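VP1 (Merkel cell polyomavirus, PDB 4FMH) forms the pentameric units of the icosahedral viral capsid and binds sialylated oligosaccharides through a site required for infection. Local coordinates at the interface of chains A and B. Numbering follows the deposited sequence. Chains: chain A/B, VP1.

The interface of chains A and B. Residues chain A 29, 46-48, 275; chain B 147, 176-177, 179-181.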
loop_
_atom_site.group_PDB
_atom_site.type_symbol
_atom_site.label_atom_id
_atom_site.label_comp_id
_atom_site.label_asym_id
_atom_site.label_seq_id
_atom_site.Cartn_x
_atom_site.Cartn_y
_atom_site.Cartn_z
ATOM N N ASN A 29 16.102 6.447 -24.089
ATOM C CA ASN A 29 15.580 5.126 -24.411
ATOM C C ASN A 29 16.279 4.033 -23.598
ATOM O O ASN A 29 17.454 4.181 -23.242
ATOM C CB ASN A 29 15.670 4.851 -25.906
ATOM C CG ASN A 29 14.480 5.407 -26.668
ATOM O OD1 ASN A 29 13.327 5.207 -26.280
ATOM N ND2 ASN A 29 14.753 6.100 -27.762
ATOM N N TYR A 46 14.757 -4.874 -29.536
ATOM C CA TYR A 46 15.079 -3.581 -28.935
ATOM C C TYR A 46 14.103 -3.258 -27.798
ATOM O O TYR A 46 12.892 -3.399 -27.965
ATOM C CB TYR A 46 15.042 -2.518 -30.026
ATOM C CG TYR A 46 15.099 -1.080 -29.573
ATOM C CD1 TYR A 46 16.235 -0.560 -28.952
ATOM C CD2 TYR A 46 14.026 -0.225 -29.819
ATOM C CE1 TYR A 46 16.289 0.776 -28.564
ATOM C CE2 TYR A 46 14.068 1.107 -29.441
ATOM C CZ TYR A 46 15.199 1.602 -28.819
ATOM O OH TYR A 46 15.228 2.925 -28.454
ATOM N N THR A 47 14.664 -2.843 -26.654
ATOM C CA THR A 47 13.970 -2.603 -25.354
ATOM C C THR A 47 13.685 -3.879 -24.548
ATOM O O THR A 47 12.936 -3.852 -23.562
ATOM C CB THR A 47 12.710 -1.675 -25.431
ATOM O OG1 THR A 47 11.579 -2.407 -25.926
ATOM C CG2 THR A 47 12.974 -0.447 -26.321
ATOM N N TYR A 48 14.286 -4.988 -24.973
ATOM C CA TYR A 48 14.202 -6.254 -24.248
ATOM C C TYR A 48 15.586 -6.860 -24.069
ATOM O O TYR A 48 16.542 -6.506 -24.785
ATOM C CB TYR A 48 13.334 -7.281 -24.994
ATOM C CG TYR A 48 11.889 -6.893 -25.212
ATOM C CD1 TYR A 48 10.897 -7.317 -24.333
ATOM C CD2 TYR A 48 11.514 -6.109 -26.312
ATOM C CE1 TYR A 48 9.569 -6.976 -24.527
ATOM C CE2 TYR A 48 10.188 -5.753 -26.520
ATOM C CZ TYR A 48 9.221 -6.192 -25.620
ATOM O OH TYR A 48 7.910 -5.867 -25.820
ATOM N N PRO A 275 11.200 3.919 -21.930
ATOM C CA PRO A 275 11.993 5.148 -21.937
ATOM C C PRO A 275 11.548 6.091 -20.836
ATOM O O PRO A 275 10.466 5.919 -20.271
ATOM C CB PRO A 275 11.671 5.777 -23.307
ATOM C CG PRO A 275 10.852 4.749 -24.048
ATOM C CD PRO A 275 10.184 3.942 -22.995
ATOM N N LEU B 147 3.904 4.391 -28.584
ATOM C CA LEU B 147 4.890 3.372 -28.191
ATOM C C LEU B 147 4.159 2.061 -28.047
ATOM O O LEU B 147 3.138 1.988 -27.357
ATOM C CB LEU B 147 5.597 3.743 -26.871
ATOM C CG LEU B 147 6.789 2.906 -26.394
ATOM C CD1 LEU B 147 7.720 3.770 -25.533
ATOM C CD2 LEU B 147 6.361 1.635 -25.630
ATOM N N PRO B 176 11.569 -1.011 -35.531
ATOM C CA PRO B 176 11.849 -1.342 -34.126
ATOM C C PRO B 176 11.913 -0.148 -33.162
ATOM O O PRO B 176 11.631 -0.311 -31.975
ATOM C CB PRO B 176 13.204 -2.045 -34.201
ATOM C CG PRO B 176 13.181 -2.717 -35.550
ATOM C CD PRO B 176 12.494 -1.709 -36.446
ATOM N N LYS B 177 12.246 1.039 -33.664
ATOM C CA LYS B 177 12.337 2.227 -32.805
ATOM C C LYS B 177 11.020 2.589 -32.111
ATOM O O LYS B 177 11.024 3.293 -31.100
ATOM C CB LYS B 177 12.905 3.432 -33.565
ATOM C CG LYS B 177 11.970 4.049 -34.594
ATOM C CD LYS B 177 12.495 5.404 -35.090
ATOM C CE LYS B 177 13.762 5.261 -35.912
ATOM N NZ LYS B 177 14.418 6.578 -36.147
ATOM N N GLN B 179 9.217 0.598 -30.519
ATOM C CA GLN B 179 9.175 -0.082 -29.233
ATOM C C GLN B 179 9.783 0.819 -28.143
ATOM O O GLN B 179 9.598 0.575 -26.950
ATOM C CB GLN B 179 9.871 -1.449 -29.321
ATOM C CG GLN B 179 8.956 -2.544 -29.861
ATOM C CD GLN B 179 9.690 -3.792 -30.355
ATOM O OE1 GLN B 179 9.165 -4.536 -31.183
ATOM N NE2 GLN B 179 10.890 -4.029 -29.841
ATOM N N GLY B 180 10.500 1.854 -28.574
ATOM C CA GLY B 180 11.000 2.910 -27.691
ATOM C C GLY B 180 10.321 4.229 -28.024
ATOM O O GLY B 180 9.296 4.249 -28.712
ATOM N N LEU B 181 10.878 5.331 -27.535
ATOM C CA LEU B 181 10.325 6.651 -27.832
ATOM C C LEU B 181 10.835 7.148 -29.183
ATOM O O LEU B 181 12.024 7.455 -29.331
ATOM C CB LEU B 181 10.652 7.658 -26.722
ATOM C CG LEU B 181 9.780 8.922 -26.637
ATOM C CD1 LEU B 181 10.030 9.647 -25.323
ATOM C CD2 LEU B 181 10.001 9.871 -27.831
HETATM O O HOH W 1 13.153 4.254 -29.995
#
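The loop A:Tyr46 to A:Tyr48, after 3-10 helix 43-45, meets 3-10 helix 176-179 of chain B, while A:Asn29, following strand 21-28, and A:Pro275, between strands 269-273 and 276-287, receive B:Gly180 and B:Leu181, with B:Leu147, just after strand 142-146, alongside. Glutamine is long enough to carry an N-H across: with CG anti to its carbonyl carbon (chi1 -84°) and the chain extended beyond, B:Gln179 puts NE2 2.8 Å from A:Tyr46 O, a bent bond (135° at the hydrogen). The hydroxyl OG1 of A:Thr47 also donates, 2.6 Å from A:Tyr46 O; each donor lies in the carbonyl plane, on a lone pair. NE2 of B:Gln179 also sits in plane at the A:Tyr48 ring edge, the amide nearly perpendicular to the ring. A:Thr47 CG2 covers one A:Tyr46 face and may steady the ring. Tyrosine joins a broad ring to a polar tip: CE2 of A:Tyr46 comes between B:Lys177 CA (3.9 Å) on one side of the ring plane and slim B:Gly180 on the other, and OH reaches B:Lys177 O through water. A:Asn29 offers acceptor and donor: OD1 takes B:Leu181 N at 2.8 Å, nearly straight (166°), in plane on a lone pair, and ND2 bonds weakly to B:Leu181 O. Rigid, apolar A:Pro275 meets B:Leu147 tip to tip, CD 3.5 Å from CD1. The patch lies between neighbouring copies of VP1's jelly-roll core, the portion present here, within the pentamer.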